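Neural CELL adhesion molecule (Homo sapiens, PDB 2VKX) probably mediates adhesion between neural cells as a surface receptor, here represented by its two tandem fibronectin type III domains. Local coordinates at residues 136-141 against 184-189; 124-129 against 196-201. The protein carries 1 engineered substitution. All coordinates share one frame; numbering follows the deposited sequence.

Interaction 1 of 2, residues 136-141 against 184-189; sequences GGSPIR and AENQQG
G136 brings its CA to 4.5 Å from ND2 of N186, where the loop leading into strand 140-149 passes the end of strand 177-186. N186 ND2 makes weak hydrogen bonds to D135 O, in the loop just before G136, and to R108 O, in the linker, while G137 O accepts a bond from S21 OG of the first fibronectin type III domain. S138 comes next, its CB 4.0 Å from N186 ND2. Its chi1 of 168°, anti to the backbone N, places the hydroxyl beside CG of Q187. P139 then turns its carbonyl oxygen toward CB of N186. I140 spreads its branches along strand 177-186: CG2 lies 3.6 Å from E185 O, and CD1 touches CB of A184 at 4.1 Å. R141 N donates to E185 O over 2.7 Å, the only hydrogen bond between the two segments. The donor lies in the carbonyl plane, although the N-H is bent at 137°. Beyond the backbone, R141 and E185 run side by side as extended chains, their guanidinium and carboxylate planes 20° apart. NH1 of R141 and OE1 of E185 remain 4.1 Å apart, beyond a salt bridge, with no N-H aimed at the oxygen. Within segment 184-189, N186 OD1 accepts from Q188 N at 3.0 Å, an Asx turn inside the type I turn N186-G189. That turn links antiparallel strands 177-186 and 189-199 as a hairpin, which the contact joins to the start of 140-149 in the four-stranded sheet of the fibronectin type III fold, on the side facing the first domain. One amide thus does two jobs: OD1 braces the hairpin turn, whereas ND2 ties weakly to linker and loop. Attraction between R141 and E185 is probably a diffuse, solvent-weakened supplement to the backbone bond.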
ATOM      1  N   GLY A 136      -0.678   0.658 -10.565  1.00 24.58           N
ATOM      2  CA  GLY A 136      -1.680   1.687 -10.785  1.00 28.25           C
ATOM      3  C   GLY A 136      -2.831   1.750  -9.797  1.00 31.62           C
ATOM      4  O   GLY A 136      -3.683   2.651  -9.884  1.00 32.53           O
ATOM      5  N   GLY A 137      -2.867   0.801  -8.863  1.00 31.25           N
ATOM      6  CA  GLY A 137      -3.922   0.786  -7.871  1.00 30.04           C
ATOM      7  C   GLY A 137      -4.939  -0.305  -8.119  1.00 30.71           C
ATOM      8  O   GLY A 137      -5.938  -0.415  -7.393  1.00 29.11           O
ATOM      9  N   SER A 138      -4.683  -1.110  -9.145  1.00 29.88           N
ATOM     10  CA  SER A 138      -5.569  -2.207  -9.503  1.00 30.63           C
ATOM     11  C   SER A 138      -4.767  -3.425  -9.958  1.00 31.13           C
ATOM     12  O   SER A 138      -3.778  -3.302 -10.680  1.00 30.48           O
ATOM     13  CB  SER A 138      -6.525  -1.758 -10.608  1.00 30.77           C
ATOM     14  OG  SER A 138      -7.204  -2.868 -11.165  1.00 36.23           O
ATOM     15  N   PRO A 139      -5.188  -4.626  -9.540  1.00 32.54           N
ATOM     16  CA  PRO A 139      -4.493  -5.865  -9.915  1.00 34.42           C
ATOM     17  C   PRO A 139      -4.122  -5.896 -11.396  1.00 36.08           C
ATOM     18  O   PRO A 139      -4.807  -5.291 -12.228  1.00 38.16           O
ATOM     19  CB  PRO A 139      -5.510  -6.949  -9.561  1.00 31.67           C
ATOM     20  CG  PRO A 139      -6.210  -6.361  -8.399  1.00 31.23           C
ATOM     21  CD  PRO A 139      -6.433  -4.930  -8.818  1.00 31.08           C
ATOM     22  N   ILE A 140      -3.041  -6.591 -11.726  1.00 35.85           N
ATOM     23  CA  ILE A 140      -2.629  -6.693 -13.112  1.00 35.31           C
ATOM     24  C   ILE A 140      -3.324  -7.877 -13.752  1.00 37.36           C
ATOM     25  O   ILE A 140      -3.278  -8.992 -13.239  1.00 36.45           O
ATOM     26  CB  ILE A 140      -1.097  -6.808 -13.228  1.00 32.88           C
ATOM     27  CG1 ILE A 140      -0.501  -5.410 -13.057  1.00 31.70           C
ATOM     28  CG2 ILE A 140      -0.693  -7.421 -14.577  1.00 29.66           C
ATOM     29  CD1 ILE A 140       0.984  -5.345 -13.191  1.00 34.01           C
ATOM     30  N   ARG A 141      -3.993  -7.614 -14.869  1.00 40.08           N
ATOM     31  CA  ARG A 141      -4.730  -8.641 -15.583  1.00 41.57           C
ATOM     32  C   ARG A 141      -3.802  -9.548 -16.377  1.00 40.33           C
ATOM     33  O   ARG A 141      -3.822 -10.762 -16.196  1.00 39.99           O
ATOM     34  CB  ARG A 141      -5.759  -7.984 -16.513  1.00 46.38           C
ATOM     35  CG  ARG A 141      -6.684  -8.974 -17.248  1.00 55.51           C
ATOM     36  CD  ARG A 141      -7.504  -8.294 -18.376  1.00 59.53           C
ATOM     37  NE  ARG A 141      -8.192  -9.252 -19.247  1.00 59.88           N
ATOM     38  CZ  ARG A 141      -8.707  -8.942 -20.435  1.00 59.23           C
ATOM     39  NH1 ARG A 141      -8.613  -7.702 -20.893  1.00 57.91           N
ATOM     40  NH2 ARG A 141      -9.308  -9.870 -21.169  1.00 58.79           N
ATOM     41  N   ALA A 184       2.296  -4.025 -19.341  1.00 26.99           N
ATOM     42  CA  ALA A 184       1.531  -4.488 -18.194  1.00 28.87           C
ATOM     43  C   ALA A 184       0.123  -3.935 -18.377  1.00 31.10           C
ATOM     44  O   ALA A 184      -0.051  -2.780 -18.786  1.00 32.87           O
ATOM     45  CB  ALA A 184       2.156  -3.966 -16.892  1.00 25.19           C
ATOM     46  N   GLU A 185      -0.886  -4.741 -18.076  1.00 32.62           N
ATOM     47  CA  GLU A 185      -2.257  -4.293 -18.255  1.00 34.64           C
ATOM     48  C   GLU A 185      -3.211  -4.648 -17.130  1.00 36.00           C
ATOM     49  O   GLU A 185      -3.199  -5.776 -16.625  1.00 36.42           O
ATOM     50  CB  GLU A 185      -2.807  -4.853 -19.561  1.00 35.92           C
ATOM     51  CG  GLU A 185      -4.280  -4.621 -19.754  1.00 40.94           C
ATOM     52  CD  GLU A 185      -4.807  -5.319 -20.984  1.00 45.10           C
ATOM     53  OE1 GLU A 185      -4.671  -6.563 -21.058  1.00 45.93           O
ATOM     54  OE2 GLU A 185      -5.351  -4.622 -21.875  1.00 47.14           O
ATOM     55  N   ASN A 186      -4.039  -3.674 -16.749  1.00 36.00           N
ATOM     56  CA  ASN A 186      -5.046  -3.871 -15.716  1.00 35.82           C
ATOM     57  C   ASN A 186      -6.442  -3.453 -16.214  1.00 36.68           C
ATOM     58  O   ASN A 186      -6.626  -3.125 -17.388  1.00 37.01           O
ATOM     59  CB  ASN A 186      -4.671  -3.127 -14.417  1.00 35.51           C
ATOM     60  CG  ASN A 186      -4.540  -1.631 -14.602  1.00 35.16           C
ATOM     61  OD1 ASN A 186      -4.925  -1.087 -15.628  1.00 36.17           O
ATOM     62  ND2 ASN A 186      -4.003  -0.955 -13.591  1.00 33.79           N
ATOM     63  N   GLN A 187      -7.423  -3.477 -15.320  1.00 37.22           N
ATOM     64  CA  GLN A 187      -8.792  -3.141 -15.676  1.00 38.32           C
ATOM     65  C   GLN A 187      -8.917  -1.712 -16.198  1.00 37.90           C
ATOM     66  O   GLN A 187      -9.928  -1.348 -16.781  1.00 38.95           O
ATOM     67  CB  GLN A 187      -9.717  -3.331 -14.458  1.00 41.41           C
ATOM     68  CG  GLN A 187      -9.125  -4.169 -13.280  1.00 47.08           C
ATOM     69  CD  GLN A 187      -9.803  -5.545 -13.059  1.00 48.83           C
ATOM     70  OE1 GLN A 187      -9.590  -6.196 -12.025  1.00 45.48           O
ATOM     71  NE2 GLN A 187     -10.606  -5.986 -14.034  1.00 47.43           N
ATOM     72  N   GLN A 188      -7.879  -0.910 -16.001  1.00 37.65           N
ATOM     73  CA  GLN A 188      -7.877   0.491 -16.411  1.00 36.09           C
ATOM     74  C   GLN A 188      -7.201   0.741 -17.769  1.00 35.18           C
ATOM     75  O   GLN A 188      -7.450   1.759 -18.418  1.00 33.35           O
ATOM     76  CB  GLN A 188      -7.183   1.312 -15.318  1.00 37.79           C
ATOM     77  CG  GLN A 188      -7.104   2.820 -15.548  1.00 43.66           C
ATOM     78  CD  GLN A 188      -8.424   3.534 -15.285  1.00 47.30           C
ATOM     79  OE1 GLN A 188      -9.079   3.297 -14.265  1.00 48.39           O
ATOM     80  NE2 GLN A 188      -8.815   4.425 -16.200  1.00 47.47           N
ATOM     81  N   GLY A 189      -6.342  -0.180 -18.195  1.00 33.62           N
ATOM     82  CA  GLY A 189      -5.655  -0.004 -19.462  1.00 32.60           C
ATOM     83  C   GLY A 189      -4.226  -0.520 -19.499  1.00 32.25           C
ATOM     84  O   GLY A 189      -3.785  -1.228 -18.597  1.00 31.67           O
TER

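Interaction 2 of 2, residues 124-129 against 196-201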
ATOM      1  N   ASN A 124      20.162 -19.787 -29.499  1.00 43.35           N
ATOM      2  CA  ASN A 124      19.082 -19.208 -30.284  1.00 41.81           C
ATOM      3  C   ASN A 124      17.842 -18.934 -29.438  1.00 40.73           C
ATOM      4  O   ASN A 124      16.729 -18.867 -29.958  1.00 40.88           O
ATOM      5  CB  ASN A 124      18.722 -20.116 -31.473  1.00 42.17           C
ATOM      6  CG  ASN A 124      17.897 -21.332 -31.070  1.00 43.57           C
ATOM      7  OD1 ASN A 124      17.322 -22.010 -31.921  1.00 43.69           O
ATOM      8  ND2 ASN A 124      17.837 -21.617 -29.774  1.00 43.75           N
ATOM      9  N   SER A 125      18.042 -18.762 -28.133  1.00 39.28           N
ATOM     10  CA  SER A 125      16.933 -18.488 -27.221  1.00 38.24           C
ATOM     11  C   SER A 125      17.352 -17.579 -26.075  1.00 36.84           C
ATOM     12  O   SER A 125      18.504 -17.607 -25.643  1.00 38.66           O
ATOM     13  CB  SER A 125      16.408 -19.786 -26.610  1.00 38.66           C
ATOM     14  OG  SER A 125      17.299 -20.266 -25.608  1.00 38.49           O
ATOM     15  N   ILE A 126      16.414 -16.785 -25.572  1.00 34.61           N
ATOM     16  CA  ILE A 126      16.703 -15.910 -24.440  1.00 32.74           C
ATOM     17  C   ILE A 126      15.573 -15.935 -23.420  1.00 31.13           C
ATOM     18  O   ILE A 126      14.408 -16.140 -23.764  1.00 29.48           O
ATOM     19  CB  ILE A 126      16.936 -14.439 -24.868  1.00 33.08           C
ATOM     20  CG1 ILE A 126      17.397 -13.632 -23.653  1.00 31.19           C
ATOM     21  CG2 ILE A 126      15.658 -13.844 -25.467  1.00 32.01           C
ATOM     22  CD1 ILE A 126      17.461 -12.161 -23.880  1.00 30.90           C
ATOM     23  N   LYS A 127      15.929 -15.735 -22.157  1.00 31.12           N
ATOM     24  CA  LYS A 127      14.947 -15.719 -21.084  1.00 30.26           C
ATOM     25  C   LYS A 127      14.855 -14.292 -20.549  1.00 29.64           C
ATOM     26  O   LYS A 127      15.859 -13.696 -20.171  1.00 28.13           O
ATOM     27  CB  LYS A 127      15.364 -16.679 -19.971  1.00 30.68           C
ATOM     28  CG  LYS A 127      14.411 -16.699 -18.784  1.00 31.04           C
ATOM     29  CD  LYS A 127      14.926 -17.604 -17.686  1.00 30.82           C
ATOM     30  CE  LYS A 127      14.025 -17.546 -16.474  1.00 30.62           C
ATOM     31  NZ  LYS A 127      14.666 -18.204 -15.315  1.00 29.85           N
ATOM     32  N   VAL A 128      13.644 -13.749 -20.541  1.00 28.83           N
ATOM     33  CA  VAL A 128      13.406 -12.394 -20.069  1.00 27.04           C
ATOM     34  C   VAL A 128      12.717 -12.436 -18.703  1.00 25.94           C
ATOM     35  O   VAL A 128      11.540 -12.769 -18.595  1.00 24.98           O
ATOM     36  CB  VAL A 128      12.525 -11.620 -21.083  1.00 27.08           C
ATOM     37  CG1 VAL A 128      12.527 -10.133 -20.755  1.00 29.05           C
ATOM     38  CG2 VAL A 128      13.037 -11.850 -22.488  1.00 25.96           C
ATOM     39  N   ASN A 129      13.465 -12.105 -17.660  1.00 26.08           N
ATOM     40  CA  ASN A 129      12.938 -12.118 -16.301  1.00 27.40           C
ATOM     41  C   ASN A 129      12.187 -10.822 -16.042  1.00 28.57           C
ATOM     42  O   ASN A 129      12.637  -9.751 -16.445  1.00 30.27           O
ATOM     43  CB  ASN A 129      14.084 -12.260 -15.305  1.00 28.14           C
ATOM     44  CG  ASN A 129      14.925 -13.500 -15.556  1.00 32.70           C
ATOM     45  OD1 ASN A 129      16.131 -13.515 -15.289  1.00 33.25           O
ATOM     46  ND2 ASN A 129      14.290 -14.553 -16.062  1.00 34.23           N
ATOM     47  N   PHE A 196      13.383  -4.300 -24.928  1.00 34.95           N
ATOM     48  CA  PHE A 196      14.631  -4.987 -24.642  1.00 33.85           C
ATOM     49  C   PHE A 196      15.171  -5.519 -25.969  1.00 33.47           C
ATOM     50  O   PHE A 196      14.440  -6.139 -26.740  1.00 32.37           O
ATOM     51  CB  PHE A 196      14.348  -6.146 -23.680  1.00 33.82           C
ATOM     52  CG  PHE A 196      15.559  -6.888 -23.262  1.00 34.70           C
ATOM     53  CD1 PHE A 196      16.380  -6.387 -22.252  1.00 36.10           C
ATOM     54  CD2 PHE A 196      15.912  -8.067 -23.902  1.00 33.92           C
ATOM     55  CE1 PHE A 196      17.545  -7.049 -21.882  1.00 35.17           C
ATOM     56  CE2 PHE A 196      17.069  -8.744 -23.548  1.00 34.85           C
ATOM     57  CZ  PHE A 196      17.895  -8.235 -22.535  1.00 37.20           C
ATOM     58  N   VAL A 197      16.444  -5.272 -26.242  1.00 33.33           N
ATOM     59  CA  VAL A 197      17.035  -5.735 -27.494  1.00 31.56           C
ATOM     60  C   VAL A 197      18.189  -6.702 -27.276  1.00 29.86           C
ATOM     61  O   VAL A 197      19.065  -6.460 -26.451  1.00 29.08           O
ATOM     62  CB  VAL A 197      17.528  -4.549 -28.347  1.00 30.81           C
ATOM     63  CG1 VAL A 197      18.118  -5.047 -29.650  1.00 30.78           C
ATOM     64  CG2 VAL A 197      16.380  -3.630 -28.633  1.00 31.35           C
ATOM     65  N   PHE A 198      18.181  -7.801 -28.027  1.00 28.03           N
ATOM     66  CA  PHE A 198      19.231  -8.798 -27.909  1.00 26.15           C
ATOM     67  C   PHE A 198      19.591  -9.425 -29.257  1.00 27.10           C
ATOM     68  O   PHE A 198      18.935  -9.191 -30.277  1.00 24.36           O
ATOM     69  CB  PHE A 198      18.806  -9.887 -26.926  1.00 22.58           C
ATOM     70  CG  PHE A 198      17.676 -10.713 -27.414  1.00 20.68           C
ATOM     71  CD1 PHE A 198      17.914 -11.882 -28.123  1.00 20.02           C
ATOM     72  CD2 PHE A 198      16.367 -10.290 -27.229  1.00 20.12           C
ATOM     73  CE1 PHE A 198      16.862 -12.620 -28.648  1.00 20.23           C
ATOM     74  CE2 PHE A 198      15.308 -11.013 -27.746  1.00 21.10           C
ATOM     75  CZ  PHE A 198      15.555 -12.185 -28.462  1.00 22.84           C
ATOM     76  N   ARG A 199      20.636 -10.242 -29.231  1.00 28.67           N
ATOM     77  CA  ARG A 199      21.141 -10.893 -30.418  1.00 30.33           C
ATOM     78  C   ARG A 199      21.579 -12.330 -30.152  1.00 32.51           C
ATOM     79  O   ARG A 199      22.439 -12.589 -29.305  1.00 35.21           O
ATOM     80  CB  ARG A 199      22.308 -10.082 -30.972  1.00 28.53           C
ATOM     81  CG  ARG A 199      23.038 -10.761 -32.086  1.00 28.48           C
ATOM     82  CD  ARG A 199      23.826  -9.783 -32.907  1.00 29.17           C
ATOM     83  NE  ARG A 199      24.649 -10.495 -33.881  1.00 31.61           N
ATOM     84  CZ  ARG A 199      25.161  -9.948 -34.979  1.00 29.15           C
ATOM     85  NH1 ARG A 199      24.932  -8.668 -35.252  1.00 27.36           N
ATOM     86  NH2 ARG A 199      25.897 -10.687 -35.797  1.00 24.65           N
ATOM     87  N   THR A 200      20.987 -13.263 -30.889  1.00 32.77           N
ATOM     88  CA  THR A 200      21.313 -14.669 -30.734  1.00 33.58           C
ATOM     89  C   THR A 200      22.730 -14.943 -31.220  1.00 34.39           C
ATOM     90  O   THR A 200      23.333 -14.119 -31.913  1.00 32.64           O
ATOM     91  CB  THR A 200      20.327 -15.550 -31.514  1.00 33.72           C
ATOM     92  OG1 THR A 200      20.330 -15.172 -32.900  1.00 34.52           O
ATOM     93  CG2 THR A 200      18.933 -15.386 -30.953  1.00 31.40           C
ATOM     94  N   ALA A 201      23.253 -16.103 -30.840  1.00 35.59           N
ATOM     95  CA  ALA A 201      24.597 -16.504 -31.227  1.00 37.41           C
ATOM     96  C   ALA A 201      24.661 -16.878 -32.711  1.00 39.26           C
ATOM     97  O   ALA A 201      23.635 -16.969 -33.389  1.00 36.91           O
ATOM     98  CB  ALA A 201      25.055 -17.667 -30.367  1.00 36.69           C
TER
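I126 packs against both F196 and F198, and almost all of the close packing in this contact belongs to these three side chains. Its CG2 methyl sits over one face of the F198 ring in a CH-pi contact, 3.6 Å from the centroid and 17° off the ring normal, displaced somewhat toward the rim. The other branch, with CG1 anti to the backbone N (chi1 -173°), carries CD1 of I126 to the edge of the F196 ring, 3.5 Å from CE2 and near the ring plane; the same CD1 comes within 3.8 Å of F198 CG. One isoleucine thus meets one phenylalanine over a face and the other at an edge. L115 and L172 extend this apolar surface past F196 and F198 respectively. Toward the chain end the contact thins: CG2 of T200 merely rests against CA of N124 at 3.9 Å, while its OG1 is engaged elsewhere, with D173 O and A176 N. No hydrogen bond crosses between the segments, which belong to different sheets, 126-131 to the three-stranded one and 189-199 to the four-stranded one. Such apolar packing between facing sheets is the core packing expected of a beta sandwich, here the second fibronectin type III domain.

Overall arrangement
Along the chain from the N terminus, the first fibronectin type III domain and the linker precede all four segments. Interaction 2 opens at 124-129, interaction 1 opens at 136-141 and closes at 184-189, and interaction 2 closes at 196-201; interaction 1 is therefore nested within the larger loop. Interaction 1 joins neighbouring strands 140-149 and 177-186 of one sheet at the end next to the first domain. Interaction 2 instead bridges the two sheets, near the C-terminal end of the second domain. They lie about 27 Å apart between centres and do not touch; adjoining strands 177-186 and 189-199 connect them through the shared four-stranded sheet.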